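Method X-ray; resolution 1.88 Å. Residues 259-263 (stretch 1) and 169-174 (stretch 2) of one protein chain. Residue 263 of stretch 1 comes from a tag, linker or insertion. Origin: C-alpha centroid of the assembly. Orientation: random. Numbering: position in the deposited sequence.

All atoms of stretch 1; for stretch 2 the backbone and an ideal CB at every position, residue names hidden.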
ATOM      1  N   GLU A 259     -16.819  19.857  -8.720  1.00 29.10           N
ATOM      2  CA  GLU A 259     -17.085  20.071 -10.137  1.00 29.11           C
ATOM      3  C   GLU A 259     -16.356  21.317 -10.599  1.00 27.01           C
ATOM      4  O   GLU A 259     -16.266  22.292  -9.861  1.00 27.62           O
ATOM      5  CB  GLU A 259     -18.591  20.201 -10.399  1.00 41.09           C
ATOM      6  CG  GLU A 259     -18.954  20.132 -11.874  1.00 58.96           C
ATOM      7  CD  GLU A 259     -20.445  20.257 -12.123  1.00 70.60           C
ATOM      8  OE1 GLU A 259     -21.234  19.823 -11.255  1.00 77.51           O
ATOM      9  OE2 GLU A 259     -20.825  20.781 -13.192  1.00 68.68           O
ATOM     10  N   PHE A 260     -15.814  21.285 -11.811  1.00 26.41           N
ATOM     11  CA  PHE A 260     -15.152  22.469 -12.359  1.00 24.22           C
ATOM     12  C   PHE A 260     -15.205  22.434 -13.882  1.00 26.43           C
ATOM     13  O   PHE A 260     -15.803  21.532 -14.456  1.00 26.25           O
ATOM     14  CB  PHE A 260     -13.712  22.586 -11.854  1.00 22.38           C
ATOM     15  CG  PHE A 260     -12.787  21.530 -12.373  1.00 22.41           C
ATOM     16  CD1 PHE A 260     -11.863  21.830 -13.365  1.00 21.25           C
ATOM     17  CD2 PHE A 260     -12.829  20.238 -11.862  1.00 16.27           C
ATOM     18  CE1 PHE A 260     -11.008  20.858 -13.850  1.00 21.02           C
ATOM     19  CE2 PHE A 260     -11.969  19.261 -12.331  1.00 21.40           C
ATOM     20  CZ  PHE A 260     -11.052  19.570 -13.322  1.00 25.66           C
ATOM     21  N   GLU A 261     -14.620  23.429 -14.540  1.00 29.08           N
ATOM     22  CA  GLU A 261     -14.714  23.489 -15.989  1.00 32.84           C
ATOM     23  C   GLU A 261     -13.359  23.314 -16.642  1.00 34.44           C
ATOM     24  O   GLU A 261     -12.329  23.709 -16.087  1.00 32.68           O
ATOM     25  CB  GLU A 261     -15.348  24.806 -16.434  1.00 38.88           C
ATOM     26  CG  GLU A 261     -14.595  26.036 -16.003  1.00 48.95           C
ATOM     27  CD  GLU A 261     -15.210  27.302 -16.567  1.00 56.07           C
ATOM     28  OE1 GLU A 261     -16.455  27.404 -16.577  1.00 55.46           O
ATOM     29  OE2 GLU A 261     -14.447  28.187 -17.010  1.00 59.05           O
ATOM     30  N   LEU A 262     -13.388  22.725 -17.834  1.00 29.22           N
ATOM     31  CA  LEU A 262     -12.187  22.340 -18.563  1.00 30.90           C
ATOM     32  C   LEU A 262     -12.400  22.538 -20.068  1.00 37.59           C
ATOM     33  O   LEU A 262     -13.351  21.999 -20.623  1.00 46.32           O
ATOM     34  CB  LEU A 262     -11.856  20.874 -18.256  1.00 31.53           C
ATOM     35  CG  LEU A 262     -10.526  20.266 -18.678  1.00 33.30           C
ATOM     36  CD1 LEU A 262      -9.371  21.063 -18.112  1.00 35.54           C
ATOM     37  CD2 LEU A 262     -10.466  18.820 -18.201  1.00 38.76           C
ATOM     38  N   CYS A 263     -11.538  23.304 -20.730  1.00 35.70           N
ATOM     39  CA  CYS A 263     -11.666  23.459 -22.182  1.00 37.72           C
ATOM     40  C   CYS A 263     -11.145  22.225 -22.923  1.00 41.91           C
ATOM     41  O   CYS A 263     -10.021  21.768 -22.678  1.00 41.73           O
ATOM     42  CB  CYS A 263     -10.947  24.714 -22.675  1.00 43.17           C
ATOM     43  SG  CYS A 263     -11.524  25.261 -24.319  1.00 60.90           S
ATOM     44  N   UNK A 169      -1.913  22.719 -13.221  1.00 16.61           N
ATOM     45  CA  UNK A 169      -3.142  23.454 -13.421  1.00 15.90           C
ATOM     46  C   UNK A 169      -3.864  22.843 -14.610  1.00 21.21           C
ATOM     47  O   UNK A 169      -3.260  22.558 -15.637  1.00 20.43           O
ATOM     48  CB  UNK A 169      -2.874  24.945 -13.635  1.00 15.90           C
ATOM     49  N   UNK A 170      -5.164  22.650 -14.473  1.00 18.02           N
ATOM     50  CA  UNK A 170      -5.956  22.079 -15.545  1.00 22.98           C
ATOM     51  C   UNK A 170      -7.311  22.783 -15.544  1.00 20.81           C
ATOM     52  O   UNK A 170      -8.082  22.669 -14.586  1.00 22.15           O
ATOM     53  CB  UNK A 170      -6.109  20.565 -15.383  1.00 22.98           C
ATOM     54  N   UNK A 171      -7.566  23.550 -16.602  1.00 25.14           N
ATOM     55  CA  UNK A 171      -8.774  24.359 -16.682  1.00 23.76           C
ATOM     56  C   UNK A 171      -8.860  25.304 -15.491  1.00 24.50           C
ATOM     57  O   UNK A 171      -7.891  25.995 -15.167  1.00 24.74           O
ATOM     58  CB  UNK A 171     -10.016  23.468 -16.747  1.00 23.76           C
ATOM     59  N   UNK A 172     -10.002  25.312 -14.812  1.00 21.99           N
ATOM     60  CA  UNK A 172     -10.178  26.202 -13.662  1.00 23.87           C
ATOM     61  C   UNK A 172      -9.750  25.559 -12.338  1.00 22.10           C
ATOM     62  O   UNK A 172     -10.086  26.073 -11.265  1.00 17.62           O
ATOM     63  CB  UNK A 172     -11.642  26.637 -13.568  1.00 23.87           C
ATOM     64  N   UNK A 173      -9.004  24.458 -12.400  1.00 16.55           N
ATOM     65  CA  UNK A 173      -8.538  23.827 -11.162  1.00 19.29           C
ATOM     66  C   UNK A 173      -7.008  23.710 -11.106  1.00 19.58           C
ATOM     67  O   UNK A 173      -6.354  23.693 -12.140  1.00 22.31           O
ATOM     68  CB  UNK A 173      -9.166  22.439 -11.019  1.00 19.29           C
ATOM     69  N   UNK A 174      -6.437  23.648  -9.907  1.00 16.27           N
ATOM     70  CA  UNK A 174      -5.002  23.413  -9.772  1.00 15.29           C
ATOM     71  C   UNK A 174      -4.709  22.589  -8.521  1.00 17.24           C
ATOM     72  O   UNK A 174      -5.379  22.700  -7.491  1.00 16.38           O
ATOM     73  CB  UNK A 174      -4.243  24.741  -9.723  1.00 15.29           C
TER

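Stretch 2 carries a tight hairpin turn whose tip lies against the strand 259-263. The backbone at 170 and 173 pairs in both directions, N of 170 to O of 173 at 2.8 Å and N of 173 to O of 170 at 3.0 Å, which closes a type II' turn.

Position 169 precedes this turn in extended conformation, and no atom of stretch 1 lies within 5.5 Å of its ideal CB. Stretch 1 therefore sets no preference. The residue is Arg-169, with chi1 to chi3 all t; its NE makes a weak hydrogen bond to the backbone O of 171 (3.4 Å).

At position 170 CA-to-CB points sideways, and the ideal CB is 4.3 Å from CD1 of Leu-262 and 5.1 Å from CE1 of Phe-260. These apolar neighbours would suit an aliphatic or aromatic side chain. Phe-170 is found. Its CD2 approaches CZ of Phe-260 to 3.7 Å, with CZ near the plane of the Phe-170 ring; the two rings meet obliquely, their planes at 67°.

Position 171 is the most restrictive. Its phi/psi of 57/-129 favours glycine, and its ideal CB, directed toward stretch 1, would clash with O of Glu-261 at 2.4 Å and with CD1 of Leu-262 at 2.8 Å. Only a residue without a CB fits comfortably, and Gly-171 it is. The close packing this allows brings its CA within 4.4 Å of CA of Leu-262 and its N within 3.4 Å of CD1 of Leu-262.

The backbone N of 172 donates a hydrogen bond to O of Glu-261 (3.1 Å, 166°). CA-to-CB again points toward stretch 1, with the ideal CB 3.9 Å from CG of Glu-261, and the backbone N of Glu-261 is available as a donor. A short side chain bearing an acceptor would suit, such as serine, threonine or perhaps asparagine or aspartate. Ser-172, with chi1 p, receives the hydrogen bond from N of Glu-261 on OG (3.2 Å, 161°). The same residue of stretch 1 is thus held through both its N and its O.

Position 173 directs its CB toward the Phe-260 ring, 3.6 Å from CD1, so a small apolar side chain is a natural choice. Ala-173 places its methyl over one ring face, 3.8 Å from CB to the ring centroid, as a CH-pi contact.

Position 174 is out of reach, leaving the choice open; Ala-174 continues the strand.

Stretch 2 169-174: RFGSAA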
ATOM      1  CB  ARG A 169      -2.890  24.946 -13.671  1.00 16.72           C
ATOM      2  CG  ARG A 169      -4.167  25.709 -13.985  1.00 19.48           C
ATOM      3  CD  ARG A 169      -3.940  27.200 -14.143  1.00 24.33           C
ATOM      4  NE  ARG A 169      -5.207  27.892 -14.394  1.00 29.19           N
ATOM      5  CZ  ARG A 169      -5.487  29.133 -13.990  1.00 29.82           C
ATOM      6  NH1 ARG A 169      -4.591  29.831 -13.302  1.00 22.17           N
ATOM      7  NH2 ARG A 169      -6.671  29.677 -14.268  1.00 29.48           N
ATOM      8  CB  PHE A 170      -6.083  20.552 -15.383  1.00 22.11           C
ATOM      9  CG  PHE A 170      -6.169  20.086 -13.943  1.00 19.96           C
ATOM     10  CD1 PHE A 170      -5.024  19.941 -13.173  1.00 16.96           C
ATOM     11  CD2 PHE A 170      -7.392  19.744 -13.378  1.00 22.59           C
ATOM     12  CE1 PHE A 170      -5.094  19.515 -11.852  1.00 21.41           C
ATOM     13  CE2 PHE A 170      -7.467  19.304 -12.058  1.00 21.98           C
ATOM     14  CZ  PHE A 170      -6.316  19.192 -11.297  1.00 22.59           C
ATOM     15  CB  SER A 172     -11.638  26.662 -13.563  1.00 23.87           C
ATOM     16  OG  SER A 172     -12.511  25.549 -13.473  1.00 27.43           O
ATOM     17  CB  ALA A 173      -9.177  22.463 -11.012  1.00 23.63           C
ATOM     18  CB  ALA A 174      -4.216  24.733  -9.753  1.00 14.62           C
TER
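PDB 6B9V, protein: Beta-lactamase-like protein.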